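Local coordinates for protein L-methionine gamma-lyase (Fusobacterium nucleatum subsp. nucleatum, PDB 6LXU) that belongs to the pyridoxal phosphate-dependent Cys/Met metabolism enzyme family, carries its cofactor covalently attached, and assembles from four copies of the chain, at residues G91-T96 with F118-H123; I84-G89 with V238-M243; F40-A43 with G47-F50; E71-A76 with Y255-L260; R275-F280 with A389-G394. All blocks are in the same frame, centred on the assembly; numbering follows the deposited sequence.

Contacts 1, 2 and 4 are buried in the cofactor-binding part of the chain. Contact 1 (91-96 with 118-123) and contact 2 (84-89 with 238-243) lie about 12 Å apart between centres and touch through Met86, packing on Ala92 and Ser95. Contact 4 (71-76 with 255-260) joins contact 2 through Glu71 OE2 and Ala85 N. All three rest on aliphatic contacts, contact 4 with a lysine stem. Contact 3 (40-43 with 47-50) is partly buried, in this chain's arm against the second subunit, and adds a backbone bond, a water and arginines. Contact 5 (275-280 with 389-394), also partly buried, lies about 60 Å from contact 3 between centres and sets a phenylalanine edge against a carboxylate.

Contact 1 of 5, residues G91-T96 with F118-H123; sequences GAISST and FALMNH
Leu120 is the side chain that bridges to Ile93 and Ser94, and it does so through one methyl. Its CB points toward segment 91-96 but lies 5.9 Å from Ile93 CG2. At CG the chain is still 5.2 Å from Ser94 CB, so the branch point makes no close contact either. There the two methyls part company. Leu120 CD1 stays 5.0 Å from Ser94 CB. Leu120 CD2 instead reaches into the angle between two neighbouring residues, 4.1 Å from Ile93 CG2 and 4.1 Å from Ser94 CB. With CG placed trans to the backbone N (chi1 173°), the side chain extends toward the other helix. The Ile93 and Leu120 side chains run antiparallel alongside one another.

The two segments belong to helices 89-100 and 115-125, which pack against one face of the central sheet, as both Ile93 and Met121 rest on Tyr155 of strand 151-157. Strand order 1-7-6-5-4-2-3 marks this as the large domain of a fold type I pyridoxal phosphate enzyme. Met243 of the second subunit packs on both Ser94 and Leu120, so the contact lies at a subunit interface.

The serine hydroxyl is directed elsewhere: Ser94 OG bonds to Met90 O, one turn back in its own helix, and offers Leu120 its carbon. Ser95 behaves similarly, with OG donating to Gly91 O at 2.7 Å. That carbonyl also accepts Ser95 N, and the two donors arrive from opposite faces of its plane. Thr96 OG1 and N grip Ala92 O in the same two-sided way.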
# COMPACT_ATOMS: atom_id res chain seq x y z
N GLY A 91 -11.69 -14.00 12.61
CA GLY A 91 -10.52 -13.95 13.48
C GLY A 91 -10.81 -13.36 14.85
O GLY A 91 -10.30 -13.86 15.86
N ALA A 92 -11.59 -12.28 14.89
CA ALA A 92 -12.00 -11.69 16.16
C ALA A 92 -12.85 -12.66 16.97
O ALA A 92 -12.63 -12.85 18.18
CB ALA A 92 -12.76 -10.40 15.90
N ILE A 93 -13.83 -13.27 16.31
CA ILE A 93 -14.76 -14.20 16.96
C ILE A 93 -14.05 -15.44 17.48
O ILE A 93 -14.16 -15.80 18.67
CB ILE A 93 -15.91 -14.55 16.00
CG1 ILE A 93 -16.81 -13.32 15.78
CG2 ILE A 93 -16.76 -15.73 16.51
CD1 ILE A 93 -17.64 -13.41 14.52
N SER A 94 -13.28 -16.10 16.61
CA SER A 94 -12.58 -17.32 16.99
C SER A 94 -11.51 -17.06 18.04
O SER A 94 -11.38 -17.82 19.00
CB SER A 94 -12.01 -18.06 15.77
OG SER A 94 -11.03 -17.28 15.09
N SER A 95 -10.73 -15.99 17.89
CA SER A 95 -9.70 -15.70 18.88
C SER A 95 -10.31 -15.54 20.26
O SER A 95 -9.76 -16.01 21.26
CB SER A 95 -8.93 -14.43 18.56
OG SER A 95 -8.18 -14.53 17.35
N THR A 96 -11.45 -14.86 20.31
CA THR A 96 -12.17 -14.68 21.57
C THR A 96 -12.64 -16.02 22.15
O THR A 96 -12.38 -16.32 23.32
CB THR A 96 -13.36 -13.71 21.37
OG1 THR A 96 -12.85 -12.43 20.97
CG2 THR A 96 -14.15 -13.55 22.65
N PHE A 118 -22.16 -19.74 12.96
CA PHE A 118 -22.95 -20.94 13.20
C PHE A 118 -22.12 -22.19 12.94
O PHE A 118 -22.14 -23.13 13.73
CB PHE A 118 -24.22 -20.96 12.36
CG PHE A 118 -25.07 -22.16 12.63
CD1 PHE A 118 -25.95 -22.17 13.71
CD2 PHE A 118 -24.93 -23.31 11.88
CE1 PHE A 118 -26.71 -23.30 13.99
CE2 PHE A 118 -25.67 -24.45 12.16
CZ PHE A 118 -26.56 -24.43 13.22
N ALA A 119 -21.37 -22.20 11.84
CA ALA A 119 -20.53 -23.35 11.52
C ALA A 119 -19.43 -23.58 12.55
O ALA A 119 -19.18 -24.71 12.96
CB ALA A 119 -19.93 -23.19 10.13
N LEU A 120 -18.78 -22.50 12.99
CA LEU A 120 -17.79 -22.58 14.06
C LEU A 120 -18.41 -23.18 15.33
O LEU A 120 -17.81 -24.06 15.95
CB LEU A 120 -17.21 -21.20 14.35
CG LEU A 120 -16.28 -21.09 15.56
CD1 LEU A 120 -15.09 -22.03 15.44
CD2 LEU A 120 -15.82 -19.65 15.71
N MET A 121 -19.60 -22.71 15.69
CA MET A 121 -20.29 -23.20 16.89
C MET A 121 -20.71 -24.66 16.74
O MET A 121 -20.43 -25.50 17.61
CB MET A 121 -21.54 -22.36 17.18
CG MET A 121 -21.29 -20.92 17.60
SD MET A 121 -20.58 -20.75 19.24
CE MET A 121 -20.81 -18.99 19.46
N ASN A 122 -21.40 -24.96 15.65
CA ASN A 122 -22.06 -26.26 15.48
C ASN A 122 -21.11 -27.39 15.10
O ASN A 122 -21.32 -28.53 15.53
CB ASN A 122 -23.14 -26.12 14.42
CG ASN A 122 -24.07 -27.31 14.37
OD1 ASN A 122 -24.55 -27.78 15.39
ND2 ASN A 122 -24.35 -27.77 13.16
N HIS A 123 -20.09 -27.08 14.30
CA HIS A 123 -19.16 -28.09 13.77
C HIS A 123 -17.73 -27.99 14.27
O HIS A 123 -17.01 -28.99 14.20
CB HIS A 123 -19.17 -28.07 12.24
CG HIS A 123 -20.46 -28.54 11.64
ND1 HIS A 123 -21.21 -27.79 10.76
CD2 HIS A 123 -21.15 -29.69 11.84
CE1 HIS A 123 -22.29 -28.46 10.42
NE2 HIS A 123 -22.28 -29.62 11.06

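Contact 2 of 5, residues I84-G89 with V238-M243; sequences IAMSSG and VGLKDM
The flat group met across this contact is the Ala85 carbonyl, whose oxygen faces the Leu240 methyl CD2 at 3.9 Å. That methyl lies beyond the oxygen, the C=O...CD2 angle being about 158°, and does not cover either peptide face. A second flat group, the Asp242 carboxylate, receives Lys241 NZ on the syn lone pair of OD1 at 3.0 Å, a salt bridge within the helix that holds for the lysine conformer given here.

Leu240 divides its methyls along the strand. CD2 also meets Ile84 CG2 at 4.2 Å, although Ile84 was modelled in two conformers, while CD1 meets Met86 CG at 4.3 Å. Strand alternation explains the pattern: Ile84 and Met86 point toward the helix and Ala85 away from it. The axes of strand 84-86 and helix 238-243 approach to 10.3 Å at 35°, placing the helix over the edge strand of the seven-stranded sheet of the large domain.

Beyond the strand the chain enters the cofactor site, where Gly89 N donates to OP1 of the modified residue LLP at position 212. The chemistry between the two segments is thus dispersive, with one carbonyl oxygen set against a methyl.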
# COMPACT_ATOMS: atom_id res chain seq x y z
N ILE A 84 -8.78 -4.96 20.43
CA ILE A 84 -7.86 -5.88 19.78
C ILE A 84 -8.28 -6.01 18.33
O ILE A 84 -9.47 -6.15 18.04
CB ILE A 84 -7.89 -7.29 20.39
CG1 ILE A 84 -8.00 -7.26 21.91
CG2 ILE A 84 -6.66 -8.07 19.97
CD1 ILE A 84 -8.29 -8.63 22.44
N ALA A 85 -7.31 -5.98 17.41
CA ALA A 85 -7.57 -6.12 15.99
C ALA A 85 -7.07 -7.46 15.47
O ALA A 85 -6.04 -7.97 15.90
CB ALA A 85 -6.92 -5.00 15.21
N MET A 86 -7.82 -7.99 14.49
CA MET A 86 -7.50 -9.24 13.82
C MET A 86 -7.74 -9.08 12.33
O MET A 86 -8.37 -8.13 11.88
CB MET A 86 -8.37 -10.39 14.35
CG MET A 86 -8.16 -10.73 15.82
SD MET A 86 -8.98 -9.61 16.96
CE MET A 86 -8.71 -10.53 18.47
N SER A 87 -7.27 -10.06 11.57
CA SER A 87 -7.33 -10.01 10.11
C SER A 87 -8.65 -10.49 9.50
O SER A 87 -8.74 -10.58 8.27
CB SER A 87 -6.15 -10.75 9.51
OG SER A 87 -6.20 -12.10 9.90
N SER A 88 -9.67 -10.75 10.32
CA SER A 88 -11.05 -10.87 9.84
C SER A 88 -11.97 -10.83 11.04
O SER A 88 -11.54 -11.06 12.17
CB SER A 88 -11.29 -12.18 9.07
OG SER A 88 -11.24 -13.30 9.94
N GLY A 89 -13.25 -10.59 10.78
CA GLY A 89 -14.29 -10.79 11.79
C GLY A 89 -14.26 -12.19 12.38
O GLY A 89 -14.36 -12.36 13.61
N VAL A 238 -3.20 -15.05 24.09
CA VAL A 238 -3.53 -16.47 23.95
C VAL A 238 -4.20 -16.71 22.60
O VAL A 238 -3.61 -17.35 21.70
CB VAL A 238 -4.38 -16.99 25.13
CG1 VAL A 238 -4.72 -18.46 24.93
CG2 VAL A 238 -3.65 -16.77 26.46
N GLY A 239 -5.41 -16.19 22.45
CA GLY A 239 -6.20 -16.44 21.25
C GLY A 239 -5.51 -16.00 19.97
O GLY A 239 -5.29 -16.81 19.06
N LEU A 240 -5.16 -14.73 19.91
CA LEU A 240 -4.50 -14.19 18.72
C LEU A 240 -3.07 -14.70 18.58
O LEU A 240 -2.67 -15.17 17.50
CB LEU A 240 -4.52 -12.66 18.77
CG LEU A 240 -3.71 -11.91 17.70
CD1 LEU A 240 -4.15 -12.24 16.28
CD2 LEU A 240 -3.82 -10.41 17.94
N LYS A 241 -2.29 -14.65 19.65
CA LYS A 241 -0.87 -14.96 19.56
C LYS A 241 -0.62 -16.39 19.08
O LYS A 241 0.26 -16.63 18.25
CB LYS A 241 -0.17 -14.77 20.92
CG LYS A 241 1.34 -14.87 20.85
CD LYS A 241 2.02 -14.60 22.18
CE LYS A 241 2.01 -15.79 23.12
NZ LYS A 241 3.11 -16.74 22.79
N ASP A 242 -1.38 -17.34 19.64
CA ASP A 242 -1.11 -18.76 19.47
C ASP A 242 -2.22 -19.55 18.81
O ASP A 242 -1.91 -20.53 18.11
CB ASP A 242 -0.85 -19.42 20.84
CG ASP A 242 0.35 -18.85 21.60
OD1 ASP A 242 1.26 -18.32 20.98
OD2 ASP A 242 0.36 -18.99 22.85
N MET A 243 -3.48 -19.21 19.03
CA MET A 243 -4.53 -20.12 18.62
C MET A 243 -5.20 -19.79 17.30
O MET A 243 -5.82 -20.67 16.71
CB MET A 243 -5.54 -20.26 19.74
CG MET A 243 -4.85 -20.64 21.04
SD MET A 243 -5.97 -21.00 22.39
CE MET A 243 -6.68 -22.56 21.88

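Contact 3 of 5, residues F40-A43 with G47-F50; sequences FDSA and GRRF
Phe40 and Arg49 come together because each side chain leaves its backbone with CG beside the N and opposite the carbonyl carbon (chi1 -50° and -68°). Arg49 then runs extended from CG to NE, carrying NH1 to the edge of the Phe40 ring, 3.7 Å from CD1 and close to the ring plane. Ring and guanidinium planes stand 64° apart. Phe40 CZ also touches Phe50 CE2 at 4.3 Å.

Beside these contacts the start of helix 43-50 is secured by polar groups. Ser42 occupies the N-cap, its OG bonded to Gln45 N. Gly47 N donates to Ala43 O at 3.0 Å, a regular i to i+4 helical bond. A water sits 2.8 Å from Ser42 OG. The oxygen of this water accepts a weak bond from Arg48 NH2 at 3.3 Å, the guanidinium being chiefly paired with Glu54.

The segments form part of an arm about 38 Å from the centre of the chain. It lies on the second subunit: Asn331 of that subunit accepts from Ala43 N, Ser358 bonds to Gly47 O, and Met355 packs on Phe40 and Phe50. The arm therefore takes part in subunit assembly.

An NH1 at the ring edge is poorly placed for cation-pi attraction to the ring face. The Arg49 guanidinium is instead fixed by backbone oxygens, Tyr57 O at NH1 and Ala55 O at NE, so Phe40 mainly provides packing beside a charge held elsewhere.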
# COMPACT_ATOMS: atom_id res chain seq x y z
N PHE A 40 15.74 -3.16 19.38
CA PHE A 40 16.02 -2.69 20.73
C PHE A 40 17.32 -1.91 20.75
O PHE A 40 18.24 -2.20 20.01
CB PHE A 40 16.11 -3.87 21.69
CG PHE A 40 14.95 -4.81 21.59
CD1 PHE A 40 13.66 -4.37 21.86
CD2 PHE A 40 15.13 -6.13 21.21
CE1 PHE A 40 12.58 -5.24 21.77
CE2 PHE A 40 14.06 -6.99 21.12
CZ PHE A 40 12.78 -6.54 21.40
N ASP A 41 17.39 -0.93 21.66
CA ASP A 41 18.59 -0.10 21.84
C ASP A 41 19.70 -0.87 22.55
O ASP A 41 20.87 -0.50 22.45
CB ASP A 41 18.29 1.16 22.69
CG ASP A 41 17.22 2.06 22.09
OD1 ASP A 41 17.11 2.11 20.84
OD2 ASP A 41 16.51 2.73 22.87
N SER A 42 19.32 -1.90 23.29
CA SER A 42 20.25 -2.69 24.09
C SER A 42 19.61 -4.03 24.39
O SER A 42 18.39 -4.19 24.28
CB SER A 42 20.55 -1.97 25.41
OG SER A 42 19.37 -1.87 26.17
N ALA A 43 20.43 -4.98 24.82
CA ALA A 43 19.91 -6.26 25.30
C ALA A 43 18.95 -6.04 26.46
O ALA A 43 17.89 -6.65 26.53
CB ALA A 43 21.06 -7.17 25.74
N GLY A 47 15.05 -7.18 27.14
CA GLY A 47 14.63 -7.89 28.36
C GLY A 47 13.49 -7.20 29.10
O GLY A 47 12.54 -7.84 29.51
N ARG A 48 13.58 -5.88 29.22
CA ARG A 48 12.53 -5.12 29.91
C ARG A 48 11.20 -5.22 29.17
O ARG A 48 10.15 -5.35 29.80
CB ARG A 48 12.93 -3.66 30.09
CG ARG A 48 13.99 -3.46 31.16
CD ARG A 48 14.15 -2.00 31.53
NE ARG A 48 14.71 -1.21 30.43
CZ ARG A 48 16.01 -1.03 30.17
NH1 ARG A 48 16.94 -1.59 30.95
NH2 ARG A 48 16.38 -0.30 29.14
N ARG A 49 11.23 -5.22 27.84
CA ARG A 49 9.97 -5.36 27.10
C ARG A 49 9.37 -6.73 27.25
O ARG A 49 8.16 -6.85 27.46
CB ARG A 49 10.15 -5.01 25.63
CG ARG A 49 10.44 -3.55 25.49
CD ARG A 49 10.02 -3.04 24.16
NE ARG A 49 10.37 -1.63 24.06
CZ ARG A 49 10.86 -1.04 22.98
NH1 ARG A 49 11.02 -1.73 21.85
NH2 ARG A 49 11.17 0.25 23.01
N PHE A 50 10.19 -7.78 27.21
CA PHE A 50 9.70 -9.13 27.42
C PHE A 50 9.20 -9.38 28.85
O PHE A 50 8.32 -10.21 29.06
CB PHE A 50 10.76 -10.18 27.04
CG PHE A 50 10.75 -10.50 25.58
CD1 PHE A 50 9.81 -11.39 25.08
CD2 PHE A 50 11.64 -9.89 24.69
CE1 PHE A 50 9.77 -11.70 23.73
CE2 PHE A 50 11.59 -10.20 23.33
CZ PHE A 50 10.65 -11.09 22.86
O HOH W 1 18.60 0.66 26.93

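Contact 4 of 5, residues E71-A76 with Y255-L260; sequences ENKIAA and YIIRGL
The Lys73 side chain lies nearly perpendicular to that of Ile257, the end of the lysine stem meeting the branch methyl of the isoleucine. The touch is between Lys73 CE and Ile257 CG2, 4.1 Å apart. Nearer the backbone, Lys73 CB faces Leu260 CD1 at 4.4 Å, so the aliphatic length of one lysine spans two residues of the opposing helix. Lys73 and Leu260 point toward each other's segments, whereas Ile257 presents its branch from the side.

Lys73 was modelled in two conformers; in the one given, the stem is straight until the last torsion (chi4 -67°), which bends NZ away from its line. NZ is then held by Ala18 O and Ala15 O, the latter in the last turn of helix 11-17.

The pair joins helix 65-78 to helix 250-260 in the large domain. Within 71-76 and 255-260 the nearest CA atoms are those of Lys73 and Ile257, 8.2 Å apart. The opposite side of helix 250-260 faces the third subunit, where Arg258 forms a salt bridge with Asp219 of that subunit.

Lys73 is thus used in two ways: methylenes for apolar packing between helices, and a buried ammonium satisfied by carbonyl oxygens. The C-terminal end of helix 11-17 would probably favour its positive charge.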
# COMPACT_ATOMS: atom_id res chain seq x y z
N GLU A 71 -7.09 -0.04 17.43
CA GLU A 71 -7.63 -0.68 18.62
C GLU A 71 -8.17 0.33 19.62
O GLU A 71 -9.27 0.17 20.17
CB GLU A 71 -6.55 -1.54 19.26
CG GLU A 71 -6.24 -2.77 18.42
CD GLU A 71 -5.03 -3.56 18.85
OE1 GLU A 71 -4.18 -3.05 19.60
OE2 GLU A 71 -4.92 -4.73 18.39
N ASN A 72 -7.40 1.38 19.86
CA ASN A 72 -7.84 2.45 20.77
C ASN A 72 -9.09 3.16 20.26
O ASN A 72 -9.97 3.52 21.05
CB ASN A 72 -6.72 3.48 20.96
CG ASN A 72 -5.54 2.95 21.73
OD1 ASN A 72 -5.64 1.97 22.43
ND2 ASN A 72 -4.42 3.65 21.63
N LYS A 73 -9.17 3.36 18.95
CA LYS A 73 -10.32 4.03 18.34
C LYS A 73 -11.58 3.23 18.52
O LYS A 73 -12.62 3.77 18.91
CB LYS A 73 -10.11 4.29 16.85
CG LYS A 73 -9.24 5.49 16.55
CD LYS A 73 -9.04 5.73 15.07
CE LYS A 73 -8.07 6.87 14.86
NZ LYS A 73 -8.63 8.17 15.33
N ILE A 74 -11.55 1.93 18.20
CA ILE A 74 -12.77 1.15 18.35
C ILE A 74 -13.16 1.02 19.83
O ILE A 74 -14.35 1.05 20.16
CB ILE A 74 -12.70 -0.21 17.62
CG1 ILE A 74 -14.07 -0.90 17.60
CG2 ILE A 74 -11.67 -1.14 18.23
CD1 ILE A 74 -15.18 -0.14 16.89
N ALA A 75 -12.18 0.90 20.72
CA ALA A 75 -12.50 0.90 22.14
C ALA A 75 -13.18 2.21 22.55
O ALA A 75 -14.15 2.19 23.31
CB ALA A 75 -11.25 0.67 22.97
N ALA A 76 -12.68 3.35 22.06
CA ALA A 76 -13.32 4.63 22.37
C ALA A 76 -14.74 4.70 21.85
O ALA A 76 -15.65 5.21 22.53
CB ALA A 76 -12.49 5.78 21.83
N TYR A 255 -5.89 1.39 6.36
CA TYR A 255 -7.13 1.55 5.60
C TYR A 255 -8.34 1.71 6.50
O TYR A 255 -9.24 2.50 6.21
CB TYR A 255 -7.35 0.37 4.65
CG TYR A 255 -6.59 0.36 3.34
CD1 TYR A 255 -6.64 1.44 2.45
CD2 TYR A 255 -5.95 -0.80 2.91
CE1 TYR A 255 -6.01 1.36 1.22
CE2 TYR A 255 -5.32 -0.86 1.67
CZ TYR A 255 -5.36 0.23 0.83
OH TYR A 255 -4.74 0.21 -0.41
N ILE A 256 -8.40 0.95 7.60
CA ILE A 256 -9.56 1.03 8.49
C ILE A 256 -9.54 2.35 9.28
O ILE A 256 -10.58 3.00 9.40
CB ILE A 256 -9.64 -0.16 9.46
CG1 ILE A 256 -9.66 -1.50 8.70
CG2 ILE A 256 -10.89 -0.04 10.32
CD1 ILE A 256 -9.22 -2.67 9.54
N ILE A 257 -8.39 2.73 9.81
CA ILE A 257 -8.27 4.06 10.44
C ILE A 257 -8.78 5.15 9.48
O ILE A 257 -9.55 6.04 9.86
CB ILE A 257 -6.81 4.34 10.84
CG1 ILE A 257 -6.40 3.45 12.02
CG2 ILE A 257 -6.59 5.81 11.18
CD1 ILE A 257 -4.91 3.38 12.23
N ARG A 258 -8.33 5.06 8.23
CA ARG A 258 -8.74 6.01 7.21
C ARG A 258 -10.26 5.96 6.99
O ARG A 258 -10.91 7.00 6.93
CB ARG A 258 -8.00 5.70 5.92
CG ARG A 258 -8.15 6.77 4.86
CD ARG A 258 -7.53 6.32 3.57
NE ARG A 258 -7.13 7.40 2.68
CZ ARG A 258 -7.65 7.74 1.52
NH1 ARG A 258 -8.82 7.21 1.10
NH2 ARG A 258 -7.04 8.63 0.77
N GLY A 259 -10.80 4.75 6.87
CA GLY A 259 -12.25 4.58 6.76
C GLY A 259 -13.01 5.18 7.92
O GLY A 259 -14.11 5.75 7.74
N LEU A 260 -12.46 5.07 9.12
CA LEU A 260 -13.11 5.61 10.31
C LEU A 260 -13.18 7.14 10.32
O LEU A 260 -14.04 7.69 11.02
CB LEU A 260 -12.47 5.09 11.59
CG LEU A 260 -12.77 3.62 11.89
CD1 LEU A 260 -11.91 3.11 13.04
CD2 LEU A 260 -14.24 3.38 12.19

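Contact 5 of 5, residues R275-F280 with A389-G394; sequences RTIVDF and ADLEQG
Phe280 and Leu391 meet where two helices of the C-terminal domain, 263-282 and 384-396, run side by side. This smaller domain, built round a five-stranded mixed sheet, accompanies the large one in fold type I enzymes. Axes of the two segments are 11.7 Å apart and inclined by only 22°, nearly parallel.

Conformation decides which atoms touch. Phe280 puts CG on the far side of CB from its N (chi1 166°), so the ring extends toward segment 389-394, bringing CE2 to 4.1 Å from Leu391 CB. Leu391 has CG beside its own N and sends CD1 crosswise to Ile277, where it finds CG2 at 4.0 Å. Ile277 continues inward onto Ile315 of strand 314-319, so this end of the contact reaches the sheet.

Glu392 starts out extended and then bends at its second torsion (chi2 57°), folding the carboxylate back to the rim of the phenylalanine. The ring and carboxylate planes are almost perpendicular. An oxygen in the ring plane faces the weakly positive C-H edge, an arrangement consistent with mild electrostatic attraction. A weak hydrogen bond from His284 also reaches OE1, and the His284 ring meets that of Phe280.

On the far side of helix 384-396, Gln393 NE2 donates to Asp390 OD1 at 3.1 Å. At the ring rim, Glu392 OE1 lies 3.4 Å from Phe280 CZ and 3.6 Å from Phe280 CE1.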
# COMPACT_ATOMS: atom_id res chain seq x y z
N ARG A 275 -33.85 4.41 5.41
CA ARG A 275 -35.21 4.68 5.88
C ARG A 275 -36.12 5.08 4.71
O ARG A 275 -37.29 4.64 4.63
CB ARG A 275 -35.22 5.71 7.02
CG ARG A 275 -34.77 5.07 8.33
CD ARG A 275 -34.76 5.96 9.56
NE ARG A 275 -33.44 6.55 9.80
CZ ARG A 275 -33.04 7.75 9.37
NH1 ARG A 275 -33.86 8.53 8.67
NH2 ARG A 275 -31.81 8.18 9.65
N THR A 276 -35.60 5.87 3.78
CA THR A 276 -36.36 6.27 2.61
C THR A 276 -36.66 5.08 1.70
O THR A 276 -37.77 4.95 1.17
CB THR A 276 -35.58 7.37 1.86
OG1 THR A 276 -35.43 8.49 2.74
CG2 THR A 276 -36.28 7.80 0.61
N ILE A 277 -35.68 4.20 1.54
CA ILE A 277 -35.88 3.00 0.73
C ILE A 277 -36.88 2.04 1.39
O ILE A 277 -37.68 1.42 0.69
CB ILE A 277 -34.52 2.32 0.42
CG1 ILE A 277 -33.70 3.25 -0.48
CG2 ILE A 277 -34.70 0.97 -0.25
CD1 ILE A 277 -32.23 2.92 -0.49
N VAL A 278 -36.84 1.92 2.71
CA VAL A 278 -37.82 1.08 3.42
C VAL A 278 -39.24 1.56 3.12
O VAL A 278 -40.13 0.73 2.82
CB VAL A 278 -37.57 1.08 4.94
CG1 VAL A 278 -38.74 0.47 5.72
CG2 VAL A 278 -36.29 0.33 5.26
N ASP A 279 -39.47 2.86 3.18
CA ASP A 279 -40.81 3.38 2.89
C ASP A 279 -41.23 3.04 1.46
O ASP A 279 -42.38 2.61 1.24
CB ASP A 279 -40.86 4.89 3.12
CG ASP A 279 -42.29 5.41 3.21
OD1 ASP A 279 -43.02 4.97 4.11
OD2 ASP A 279 -42.67 6.21 2.36
N PHE A 280 -40.33 3.22 0.50
CA PHE A 280 -40.59 2.86 -0.89
C PHE A 280 -40.93 1.38 -1.04
O PHE A 280 -41.94 1.02 -1.67
CB PHE A 280 -39.37 3.24 -1.75
CG PHE A 280 -39.38 2.64 -3.11
CD1 PHE A 280 -40.21 3.16 -4.10
CD2 PHE A 280 -38.59 1.54 -3.42
CE1 PHE A 280 -40.22 2.61 -5.37
CE2 PHE A 280 -38.61 0.99 -4.69
CZ PHE A 280 -39.42 1.52 -5.66
N ALA A 389 -34.63 4.67 -8.15
CA ALA A 389 -34.91 4.54 -9.58
C ALA A 389 -34.45 3.19 -10.11
O ALA A 389 -35.14 2.57 -10.94
CB ALA A 389 -34.28 5.69 -10.36
N ASP A 390 -33.30 2.72 -9.64
CA ASP A 390 -32.79 1.43 -10.07
C ASP A 390 -33.71 0.30 -9.59
O ASP A 390 -34.08 -0.57 -10.38
CB ASP A 390 -31.35 1.23 -9.56
CG ASP A 390 -30.67 0.03 -10.15
OD1 ASP A 390 -30.86 -0.25 -11.36
OD2 ASP A 390 -29.87 -0.62 -9.42
N LEU A 391 -34.05 0.29 -8.31
CA LEU A 391 -34.98 -0.72 -7.80
C LEU A 391 -36.33 -0.65 -8.52
O LEU A 391 -36.90 -1.70 -8.86
CB LEU A 391 -35.18 -0.54 -6.30
CG LEU A 391 -33.95 -0.79 -5.42
CD1 LEU A 391 -34.20 -0.30 -4.01
CD2 LEU A 391 -33.58 -2.26 -5.42
N GLU A 392 -36.83 0.55 -8.75
CA GLU A 392 -38.13 0.73 -9.41
C GLU A 392 -38.12 0.13 -10.81
O GLU A 392 -39.05 -0.63 -11.15
CB GLU A 392 -38.52 2.20 -9.45
CG GLU A 392 -39.80 2.54 -10.22
CD GLU A 392 -41.04 1.81 -9.75
OE1 GLU A 392 -41.08 1.29 -8.61
OE2 GLU A 392 -42.01 1.74 -10.55
N GLN A 393 -37.11 0.43 -11.62
CA GLN A 393 -37.07 -0.13 -12.98
C GLN A 393 -36.89 -1.64 -12.96
O GLN A 393 -37.48 -2.34 -13.79
CB GLN A 393 -36.05 0.58 -13.89
CG GLN A 393 -34.57 0.39 -13.54
CD GLN A 393 -34.00 -0.94 -13.98
OE1 GLN A 393 -34.48 -1.57 -14.93
NE2 GLN A 393 -32.95 -1.39 -13.29
N GLY A 394 -36.12 -2.17 -12.00
CA GLY A 394 -35.97 -3.61 -11.87
C GLY A 394 -37.28 -4.29 -11.47
O GLY A 394 -37.64 -5.35 -12.01